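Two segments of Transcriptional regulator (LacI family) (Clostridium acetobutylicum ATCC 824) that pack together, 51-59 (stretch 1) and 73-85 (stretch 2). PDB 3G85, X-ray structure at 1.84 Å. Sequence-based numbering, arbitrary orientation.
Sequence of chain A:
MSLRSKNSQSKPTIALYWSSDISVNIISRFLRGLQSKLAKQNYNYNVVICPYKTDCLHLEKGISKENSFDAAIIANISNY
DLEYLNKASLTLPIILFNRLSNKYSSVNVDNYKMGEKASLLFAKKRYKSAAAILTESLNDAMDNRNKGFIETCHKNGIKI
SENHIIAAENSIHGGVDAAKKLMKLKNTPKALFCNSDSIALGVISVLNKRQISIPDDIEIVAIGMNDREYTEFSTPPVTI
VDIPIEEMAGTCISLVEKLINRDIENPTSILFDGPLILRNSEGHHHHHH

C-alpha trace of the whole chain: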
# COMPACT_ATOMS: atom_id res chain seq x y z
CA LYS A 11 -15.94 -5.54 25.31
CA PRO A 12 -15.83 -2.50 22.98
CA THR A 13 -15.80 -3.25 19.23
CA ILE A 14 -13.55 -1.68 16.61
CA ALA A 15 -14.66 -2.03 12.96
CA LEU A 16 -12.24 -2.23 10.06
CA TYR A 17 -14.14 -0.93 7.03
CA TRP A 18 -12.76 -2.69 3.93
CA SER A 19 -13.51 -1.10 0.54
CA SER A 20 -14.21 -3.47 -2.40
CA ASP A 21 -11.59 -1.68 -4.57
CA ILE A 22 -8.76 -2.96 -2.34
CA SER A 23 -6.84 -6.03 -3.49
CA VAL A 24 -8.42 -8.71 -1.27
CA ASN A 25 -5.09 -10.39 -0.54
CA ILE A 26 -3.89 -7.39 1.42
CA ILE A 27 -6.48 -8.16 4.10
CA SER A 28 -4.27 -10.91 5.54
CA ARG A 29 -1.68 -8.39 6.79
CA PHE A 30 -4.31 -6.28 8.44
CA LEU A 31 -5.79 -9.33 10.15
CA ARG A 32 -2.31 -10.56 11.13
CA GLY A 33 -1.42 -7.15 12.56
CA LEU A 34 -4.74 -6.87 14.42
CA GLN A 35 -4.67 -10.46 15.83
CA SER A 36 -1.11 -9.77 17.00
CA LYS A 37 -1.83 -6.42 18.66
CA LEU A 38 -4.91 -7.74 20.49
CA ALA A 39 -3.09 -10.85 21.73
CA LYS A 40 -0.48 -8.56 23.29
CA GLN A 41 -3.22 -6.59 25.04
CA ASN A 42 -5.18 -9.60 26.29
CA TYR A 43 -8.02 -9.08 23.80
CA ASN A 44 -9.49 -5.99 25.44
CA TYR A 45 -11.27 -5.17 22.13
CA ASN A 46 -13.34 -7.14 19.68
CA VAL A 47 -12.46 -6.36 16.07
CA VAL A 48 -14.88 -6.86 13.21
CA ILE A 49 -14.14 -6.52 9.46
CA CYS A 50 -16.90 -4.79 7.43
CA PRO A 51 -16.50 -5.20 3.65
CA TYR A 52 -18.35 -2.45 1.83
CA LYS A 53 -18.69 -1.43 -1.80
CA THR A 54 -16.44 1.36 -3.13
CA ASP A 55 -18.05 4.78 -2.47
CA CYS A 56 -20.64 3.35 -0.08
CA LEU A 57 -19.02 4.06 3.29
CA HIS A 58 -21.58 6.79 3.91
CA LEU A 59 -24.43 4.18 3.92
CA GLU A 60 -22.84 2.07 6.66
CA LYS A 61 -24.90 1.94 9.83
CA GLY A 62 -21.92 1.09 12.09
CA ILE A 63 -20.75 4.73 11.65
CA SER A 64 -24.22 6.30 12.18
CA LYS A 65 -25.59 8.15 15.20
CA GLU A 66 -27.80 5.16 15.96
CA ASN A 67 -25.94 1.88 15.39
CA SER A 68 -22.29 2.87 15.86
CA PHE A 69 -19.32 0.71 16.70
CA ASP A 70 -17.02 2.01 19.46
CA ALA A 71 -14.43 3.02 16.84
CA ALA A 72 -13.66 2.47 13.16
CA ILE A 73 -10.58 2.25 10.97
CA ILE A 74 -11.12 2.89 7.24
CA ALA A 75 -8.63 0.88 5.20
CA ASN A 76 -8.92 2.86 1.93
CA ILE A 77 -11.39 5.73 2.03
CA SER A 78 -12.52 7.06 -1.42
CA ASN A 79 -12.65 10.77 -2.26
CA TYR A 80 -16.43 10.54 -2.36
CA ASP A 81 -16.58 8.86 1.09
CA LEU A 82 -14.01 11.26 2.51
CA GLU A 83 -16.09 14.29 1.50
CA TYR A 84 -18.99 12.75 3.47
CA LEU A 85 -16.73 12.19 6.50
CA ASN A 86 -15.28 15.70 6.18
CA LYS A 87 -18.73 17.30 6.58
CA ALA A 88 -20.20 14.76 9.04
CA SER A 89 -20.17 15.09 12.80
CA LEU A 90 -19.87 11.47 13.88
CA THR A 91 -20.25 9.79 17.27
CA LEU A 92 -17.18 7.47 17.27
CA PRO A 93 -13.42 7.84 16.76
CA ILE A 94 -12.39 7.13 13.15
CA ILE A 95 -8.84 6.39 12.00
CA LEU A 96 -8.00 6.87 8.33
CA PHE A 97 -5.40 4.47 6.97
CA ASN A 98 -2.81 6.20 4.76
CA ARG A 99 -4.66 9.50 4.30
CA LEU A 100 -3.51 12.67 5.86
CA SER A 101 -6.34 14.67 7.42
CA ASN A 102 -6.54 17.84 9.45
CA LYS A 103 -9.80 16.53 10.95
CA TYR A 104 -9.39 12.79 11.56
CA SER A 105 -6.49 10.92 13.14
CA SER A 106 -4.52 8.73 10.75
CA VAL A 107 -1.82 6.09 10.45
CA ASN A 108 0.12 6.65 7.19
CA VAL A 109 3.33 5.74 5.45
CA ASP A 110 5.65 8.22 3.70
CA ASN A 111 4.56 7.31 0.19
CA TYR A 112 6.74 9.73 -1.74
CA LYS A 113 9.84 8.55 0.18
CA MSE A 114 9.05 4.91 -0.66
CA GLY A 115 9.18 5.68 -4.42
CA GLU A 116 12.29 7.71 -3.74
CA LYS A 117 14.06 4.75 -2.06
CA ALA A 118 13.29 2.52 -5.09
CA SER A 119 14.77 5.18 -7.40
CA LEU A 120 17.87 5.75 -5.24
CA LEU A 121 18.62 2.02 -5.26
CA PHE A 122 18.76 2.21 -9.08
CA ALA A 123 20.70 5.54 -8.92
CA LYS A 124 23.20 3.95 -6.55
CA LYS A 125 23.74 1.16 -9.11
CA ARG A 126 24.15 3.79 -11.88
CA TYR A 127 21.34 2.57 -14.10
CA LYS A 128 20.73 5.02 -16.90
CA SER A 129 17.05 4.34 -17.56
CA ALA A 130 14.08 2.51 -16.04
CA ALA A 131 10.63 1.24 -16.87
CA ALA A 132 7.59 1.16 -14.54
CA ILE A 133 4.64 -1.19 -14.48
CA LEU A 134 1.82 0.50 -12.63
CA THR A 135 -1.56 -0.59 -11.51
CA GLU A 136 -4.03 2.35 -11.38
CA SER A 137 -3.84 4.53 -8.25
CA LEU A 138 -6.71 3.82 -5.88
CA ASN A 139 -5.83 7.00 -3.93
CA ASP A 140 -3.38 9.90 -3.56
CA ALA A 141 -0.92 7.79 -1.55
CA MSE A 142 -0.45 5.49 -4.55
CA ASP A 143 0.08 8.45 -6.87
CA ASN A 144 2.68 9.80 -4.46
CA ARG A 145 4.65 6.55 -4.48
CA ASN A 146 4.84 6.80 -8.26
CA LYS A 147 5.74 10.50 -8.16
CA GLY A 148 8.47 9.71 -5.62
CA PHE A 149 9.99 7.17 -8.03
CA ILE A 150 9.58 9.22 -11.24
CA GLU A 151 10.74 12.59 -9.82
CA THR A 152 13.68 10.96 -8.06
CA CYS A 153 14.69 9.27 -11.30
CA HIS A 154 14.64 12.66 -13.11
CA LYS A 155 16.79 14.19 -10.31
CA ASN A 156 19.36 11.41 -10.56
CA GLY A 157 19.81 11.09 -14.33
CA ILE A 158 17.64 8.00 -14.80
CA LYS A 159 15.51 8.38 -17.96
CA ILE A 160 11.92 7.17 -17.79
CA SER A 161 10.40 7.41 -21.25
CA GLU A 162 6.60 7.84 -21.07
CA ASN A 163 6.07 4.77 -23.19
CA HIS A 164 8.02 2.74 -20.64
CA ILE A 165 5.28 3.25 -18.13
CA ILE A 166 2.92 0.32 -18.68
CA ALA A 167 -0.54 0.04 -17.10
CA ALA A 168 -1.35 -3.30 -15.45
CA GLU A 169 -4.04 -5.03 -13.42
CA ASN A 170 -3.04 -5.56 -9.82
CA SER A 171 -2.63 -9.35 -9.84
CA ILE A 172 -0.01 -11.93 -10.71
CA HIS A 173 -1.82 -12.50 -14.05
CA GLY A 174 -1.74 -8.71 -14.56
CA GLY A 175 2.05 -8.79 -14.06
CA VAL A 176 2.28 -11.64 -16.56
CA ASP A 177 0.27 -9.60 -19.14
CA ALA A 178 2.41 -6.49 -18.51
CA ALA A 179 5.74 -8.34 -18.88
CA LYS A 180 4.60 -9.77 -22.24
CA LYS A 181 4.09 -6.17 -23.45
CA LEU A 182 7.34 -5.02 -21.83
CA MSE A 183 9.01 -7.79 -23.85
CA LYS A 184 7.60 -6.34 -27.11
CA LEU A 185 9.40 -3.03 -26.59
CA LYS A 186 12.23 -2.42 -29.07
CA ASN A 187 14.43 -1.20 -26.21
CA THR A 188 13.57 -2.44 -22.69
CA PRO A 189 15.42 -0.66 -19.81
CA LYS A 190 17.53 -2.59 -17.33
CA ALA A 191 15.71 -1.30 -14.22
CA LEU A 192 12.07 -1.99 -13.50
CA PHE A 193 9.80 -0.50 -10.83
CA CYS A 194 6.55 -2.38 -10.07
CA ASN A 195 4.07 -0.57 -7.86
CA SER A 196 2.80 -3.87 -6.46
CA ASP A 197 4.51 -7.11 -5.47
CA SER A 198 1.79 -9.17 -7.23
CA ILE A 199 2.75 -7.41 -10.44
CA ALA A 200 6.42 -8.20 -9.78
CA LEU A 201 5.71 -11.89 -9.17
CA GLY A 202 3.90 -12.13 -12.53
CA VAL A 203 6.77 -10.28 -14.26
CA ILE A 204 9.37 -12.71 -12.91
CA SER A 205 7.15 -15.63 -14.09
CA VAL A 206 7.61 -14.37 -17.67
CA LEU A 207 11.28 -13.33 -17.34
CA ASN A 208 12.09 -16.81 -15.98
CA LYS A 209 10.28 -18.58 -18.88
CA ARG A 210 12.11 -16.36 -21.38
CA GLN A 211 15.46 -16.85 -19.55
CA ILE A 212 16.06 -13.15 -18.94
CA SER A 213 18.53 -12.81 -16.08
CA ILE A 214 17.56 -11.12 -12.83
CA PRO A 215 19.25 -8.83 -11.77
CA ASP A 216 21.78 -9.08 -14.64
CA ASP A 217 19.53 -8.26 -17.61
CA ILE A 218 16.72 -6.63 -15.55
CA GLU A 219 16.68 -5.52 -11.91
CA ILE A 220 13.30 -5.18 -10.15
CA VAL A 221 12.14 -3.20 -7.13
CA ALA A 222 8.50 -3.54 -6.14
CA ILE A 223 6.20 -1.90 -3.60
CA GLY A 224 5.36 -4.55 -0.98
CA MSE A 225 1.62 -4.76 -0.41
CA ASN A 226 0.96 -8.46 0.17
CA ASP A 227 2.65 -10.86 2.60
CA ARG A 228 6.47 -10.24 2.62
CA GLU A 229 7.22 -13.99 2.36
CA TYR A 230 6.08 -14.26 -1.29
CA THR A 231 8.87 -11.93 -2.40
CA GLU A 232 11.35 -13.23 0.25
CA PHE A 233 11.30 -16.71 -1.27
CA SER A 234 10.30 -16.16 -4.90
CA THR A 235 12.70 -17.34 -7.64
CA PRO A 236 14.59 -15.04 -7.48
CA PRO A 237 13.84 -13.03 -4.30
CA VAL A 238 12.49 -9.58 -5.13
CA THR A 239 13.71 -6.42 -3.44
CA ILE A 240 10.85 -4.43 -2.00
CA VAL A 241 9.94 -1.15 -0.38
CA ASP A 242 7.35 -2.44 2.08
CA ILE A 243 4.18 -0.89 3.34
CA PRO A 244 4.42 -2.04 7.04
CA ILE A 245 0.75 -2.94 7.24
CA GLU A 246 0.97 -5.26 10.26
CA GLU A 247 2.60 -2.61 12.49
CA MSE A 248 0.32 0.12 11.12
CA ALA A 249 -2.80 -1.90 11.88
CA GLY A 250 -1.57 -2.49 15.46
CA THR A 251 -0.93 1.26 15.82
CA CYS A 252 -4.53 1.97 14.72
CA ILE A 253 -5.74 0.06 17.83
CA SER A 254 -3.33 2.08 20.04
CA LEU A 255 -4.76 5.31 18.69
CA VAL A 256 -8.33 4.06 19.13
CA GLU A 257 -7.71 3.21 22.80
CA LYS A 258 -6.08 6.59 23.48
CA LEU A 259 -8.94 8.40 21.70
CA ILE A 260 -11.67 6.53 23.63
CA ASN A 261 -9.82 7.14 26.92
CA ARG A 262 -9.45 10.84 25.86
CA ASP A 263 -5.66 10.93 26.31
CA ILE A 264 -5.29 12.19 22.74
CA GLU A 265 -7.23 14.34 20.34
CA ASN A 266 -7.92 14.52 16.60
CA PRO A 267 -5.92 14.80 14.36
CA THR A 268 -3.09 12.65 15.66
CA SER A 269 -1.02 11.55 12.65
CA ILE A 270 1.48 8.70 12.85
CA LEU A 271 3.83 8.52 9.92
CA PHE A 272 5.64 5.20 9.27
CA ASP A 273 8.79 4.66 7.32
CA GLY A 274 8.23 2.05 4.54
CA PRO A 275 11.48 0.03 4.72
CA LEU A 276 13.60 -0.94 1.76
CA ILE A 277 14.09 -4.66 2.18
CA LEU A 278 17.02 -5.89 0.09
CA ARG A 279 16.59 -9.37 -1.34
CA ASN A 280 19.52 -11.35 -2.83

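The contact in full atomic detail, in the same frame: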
# COMPACT_ATOMS: atom_id res chain seq x y z
N PRO A 51 -16.64 -5.45 5.09
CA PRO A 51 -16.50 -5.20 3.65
C PRO A 51 -17.64 -4.28 3.22
O PRO A 51 -18.79 -4.47 3.65
CB PRO A 51 -16.70 -6.61 3.04
CG PRO A 51 -16.38 -7.56 4.14
CD PRO A 51 -16.91 -6.88 5.38
N TYR A 52 -17.33 -3.27 2.44
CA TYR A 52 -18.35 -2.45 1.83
C TYR A 52 -17.95 -2.09 0.41
O TYR A 52 -16.78 -2.14 0.04
CB TYR A 52 -18.58 -1.19 2.67
CG TYR A 52 -17.43 -0.22 2.63
CD1 TYR A 52 -16.33 -0.38 3.48
CD2 TYR A 52 -17.45 0.89 1.76
CE1 TYR A 52 -15.25 0.53 3.42
CE2 TYR A 52 -16.39 1.78 1.70
CZ TYR A 52 -15.29 1.60 2.55
OH TYR A 52 -14.22 2.50 2.53
N LYS A 53 -18.94 -1.73 -0.40
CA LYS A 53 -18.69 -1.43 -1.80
C LYS A 53 -18.05 -0.06 -1.95
O LYS A 53 -18.40 0.86 -1.24
CB LYS A 53 -20.02 -1.53 -2.56
CG LYS A 53 -19.97 -1.35 -4.04
CD LYS A 53 -21.39 -1.69 -4.58
CE LYS A 53 -21.69 -1.05 -5.93
NZ LYS A 53 -20.56 -1.23 -6.91
N THR A 54 -17.08 0.07 -2.86
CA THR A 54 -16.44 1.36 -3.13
C THR A 54 -17.47 2.49 -3.16
O THR A 54 -18.54 2.34 -3.76
CB THR A 54 -15.72 1.32 -4.50
OG1 THR A 54 -14.74 0.28 -4.49
CG2 THR A 54 -15.05 2.65 -4.81
N ASP A 55 -17.16 3.61 -2.51
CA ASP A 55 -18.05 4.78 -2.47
C ASP A 55 -19.31 4.64 -1.62
O ASP A 55 -20.18 5.54 -1.62
CB ASP A 55 -18.40 5.28 -3.89
CG ASP A 55 -17.21 5.88 -4.61
OD1 ASP A 55 -16.25 6.38 -3.96
OD2 ASP A 55 -17.22 5.88 -5.85
N CYS A 56 -19.44 3.54 -0.87
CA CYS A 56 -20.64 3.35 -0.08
C CYS A 56 -20.42 3.45 1.43
O CYS A 56 -21.29 3.06 2.20
CB CYS A 56 -21.29 2.01 -0.43
SG CYS A 56 -21.80 1.91 -2.16
N LEU A 57 -19.30 4.02 1.86
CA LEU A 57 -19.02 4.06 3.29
C LEU A 57 -20.12 4.84 3.99
O LEU A 57 -20.62 4.42 5.03
CB LEU A 57 -17.66 4.69 3.59
CG LEU A 57 -17.31 4.74 5.10
CD1 LEU A 57 -17.27 3.36 5.71
CD2 LEU A 57 -15.98 5.49 5.32
N HIS A 58 -20.54 5.93 3.36
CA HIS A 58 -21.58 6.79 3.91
C HIS A 58 -22.89 6.10 4.29
O HIS A 58 -23.59 6.57 5.17
CB HIS A 58 -21.81 8.02 3.00
CG HIS A 58 -22.52 7.71 1.73
ND1 HIS A 58 -21.86 7.30 0.58
CD2 HIS A 58 -23.83 7.75 1.41
CE1 HIS A 58 -22.74 7.12 -0.38
NE2 HIS A 58 -23.95 7.37 0.10
N LEU A 59 -23.20 4.95 3.65
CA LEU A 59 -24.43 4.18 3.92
C LEU A 59 -24.31 3.22 5.09
O LEU A 59 -25.30 2.57 5.45
CB LEU A 59 -24.81 3.37 2.67
CG LEU A 59 -25.00 4.17 1.36
CD1 LEU A 59 -25.23 3.23 0.18
CD2 LEU A 59 -26.17 5.14 1.51
N ILE A 73 -11.78 1.98 11.75
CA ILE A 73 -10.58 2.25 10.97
C ILE A 73 -11.03 2.06 9.53
O ILE A 73 -11.62 1.01 9.21
CB ILE A 73 -9.48 1.19 11.23
CG1 ILE A 73 -9.10 1.13 12.72
CG2 ILE A 73 -8.27 1.50 10.37
CD1 ILE A 73 -8.41 -0.19 13.15
N ILE A 74 -10.75 3.03 8.66
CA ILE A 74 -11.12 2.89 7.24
C ILE A 74 -9.88 2.58 6.46
O ILE A 74 -8.99 3.41 6.39
CB ILE A 74 -11.70 4.16 6.65
CG1 ILE A 74 -12.65 4.88 7.63
CG2 ILE A 74 -12.32 3.83 5.28
CD1 ILE A 74 -13.80 4.06 8.22
N ALA A 75 -9.83 1.37 5.89
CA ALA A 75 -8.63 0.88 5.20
C ALA A 75 -8.22 1.70 3.96
O ALA A 75 -7.03 1.95 3.75
CB ALA A 75 -8.78 -0.59 4.86
N ASN A 76 -9.21 2.09 3.14
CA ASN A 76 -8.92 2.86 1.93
C ASN A 76 -10.10 3.74 1.56
O ASN A 76 -10.92 3.37 0.71
CB ASN A 76 -8.57 1.90 0.73
CG ASN A 76 -8.31 2.67 -0.57
OD1 ASN A 76 -7.59 3.68 -0.57
ND2 ASN A 76 -8.90 2.20 -1.68
N ILE A 77 -10.22 4.90 2.23
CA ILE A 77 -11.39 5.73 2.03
C ILE A 77 -11.32 6.38 0.63
O ILE A 77 -10.24 6.78 0.19
CB ILE A 77 -11.54 6.78 3.16
CG1 ILE A 77 -12.96 7.39 3.13
CG2 ILE A 77 -10.37 7.82 3.14
CD1 ILE A 77 -13.43 7.94 4.45
N SER A 78 -12.45 6.39 -0.09
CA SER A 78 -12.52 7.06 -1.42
C SER A 78 -12.69 8.56 -1.23
O SER A 78 -13.09 9.02 -0.16
CB SER A 78 -13.70 6.52 -2.24
OG SER A 78 -14.94 6.93 -1.66
N ASN A 79 -12.40 9.33 -2.28
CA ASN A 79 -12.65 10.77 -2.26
C ASN A 79 -14.10 11.11 -1.95
O ASN A 79 -14.38 11.96 -1.12
CB ASN A 79 -12.23 11.40 -3.60
CG ASN A 79 -10.75 11.31 -3.81
OD1 ASN A 79 -9.98 11.26 -2.84
ND2 ASN A 79 -10.33 11.20 -5.07
N TYR A 80 -15.01 10.38 -2.59
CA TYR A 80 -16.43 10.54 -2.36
C TYR A 80 -16.79 10.31 -0.87
O TYR A 80 -17.44 11.15 -0.24
CB TYR A 80 -17.22 9.60 -3.28
CG TYR A 80 -18.69 9.86 -3.16
CD1 TYR A 80 -19.28 10.93 -3.86
CD2 TYR A 80 -19.49 9.09 -2.33
CE1 TYR A 80 -20.62 11.20 -3.74
CE2 TYR A 80 -20.85 9.36 -2.19
CZ TYR A 80 -21.39 10.43 -2.90
OH TYR A 80 -22.72 10.73 -2.77
N ASP A 81 -16.31 9.20 -0.31
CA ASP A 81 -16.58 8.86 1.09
C ASP A 81 -15.94 9.83 2.07
O ASP A 81 -16.52 10.16 3.12
CB ASP A 81 -16.18 7.41 1.36
CG ASP A 81 -17.26 6.44 0.88
OD1 ASP A 81 -18.46 6.82 0.95
OD2 ASP A 81 -16.92 5.33 0.43
N LEU A 82 -14.78 10.32 1.69
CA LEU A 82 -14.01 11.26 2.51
C LEU A 82 -14.71 12.60 2.60
O LEU A 82 -14.77 13.20 3.67
CB LEU A 82 -12.57 11.39 1.99
CG LEU A 82 -11.63 12.28 2.83
CD1 LEU A 82 -11.67 11.98 4.30
CD2 LEU A 82 -10.19 12.18 2.32
N GLU A 83 -15.27 13.07 1.49
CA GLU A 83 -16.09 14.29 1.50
C GLU A 83 -17.26 14.17 2.48
O GLU A 83 -17.53 15.11 3.23
CB GLU A 83 -16.57 14.66 0.09
CG GLU A 83 -17.76 15.62 0.11
CD GLU A 83 -17.83 16.52 -1.08
OE1 GLU A 83 -17.00 16.37 -2.00
OE2 GLU A 83 -18.74 17.38 -1.10
N TYR A 84 -17.93 13.01 2.50
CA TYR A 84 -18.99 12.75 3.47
C TYR A 84 -18.47 12.79 4.91
O TYR A 84 -19.11 13.39 5.80
CB TYR A 84 -19.68 11.41 3.22
CG TYR A 84 -20.60 11.04 4.36
CD1 TYR A 84 -21.86 11.62 4.47
CD2 TYR A 84 -20.20 10.13 5.35
CE1 TYR A 84 -22.71 11.30 5.54
CE2 TYR A 84 -21.03 9.81 6.42
CZ TYR A 84 -22.29 10.40 6.51
OH TYR A 84 -23.13 10.11 7.57
N LEU A 85 -17.33 12.14 5.16
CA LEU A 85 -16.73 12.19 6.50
C LEU A 85 -16.30 13.61 6.89
O LEU A 85 -16.46 14.01 8.04
CB LEU A 85 -15.53 11.26 6.61
CG LEU A 85 -15.65 9.76 6.88
CD1 LEU A 85 -14.38 9.35 7.61
CD2 LEU A 85 -16.85 9.38 7.68
O HOH W 1 -11.86 0.98 3.09
O HOH W 2 -14.57 4.62 0.79

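The two stretches bury 543 Å² between them, and the contact is centred on the carboxylate of D81, close to the start of a helix in stretch 2. Before that helix, the strand residue I74 points its side chain toward stretch 1. Its CD1 lies 3.9 Å from L57 CD2, and its CG2 lies 3.6 Å from Y52 OH, so the branched side chain meets both an aliphatic neighbour and the tyrosine hydroxyl. At N76 the backbone takes over: N76 N donates to a water (N to water O, 2.9 Å) that is also 2.9 Å from Y52 OH. I77 sets off sideways, but its CD1 reaches L57 CD2 at 3.6 Å, extending the apolar patch around this buried leucine.

S78, the N-cap residue, works in two directions. Its OG accepts from D81 N (3.0 Å), capping the helix, and donates to D55 OD1 (2.7 Å), tying the cap to the turn formed by K53 to C56. A second water accepts from S78 N (2.9 Å), donates to D81 OD2 (2.5 Å) and lies 2.8 Å from Y52 OH, giving the buried tyrosine hydroxyl a polar partner.

On the helix, Y80 packs its CB 3.4 Å from D55 OD1 and its CE2 3.4 Å from H58 CE1, the two rings meeting obliquely. D81 then receives backbone amides of the 3-10 segment and the H58 imidazole: L57 N donates to D81 OD2 (3.1 Å), while H58 N (3.3 Å) and H58 ND1 (3.5 Å) make weak hydrogen bonds to D81 OD1. An aspartate suits this site, since its short side chain presents two acceptors to successive amides that are free to donate. One helical turn beyond Y80, Y84 offers a ring face to H58, whose CB sits 3.7 Å from the ring centroid in a CH-pi contact.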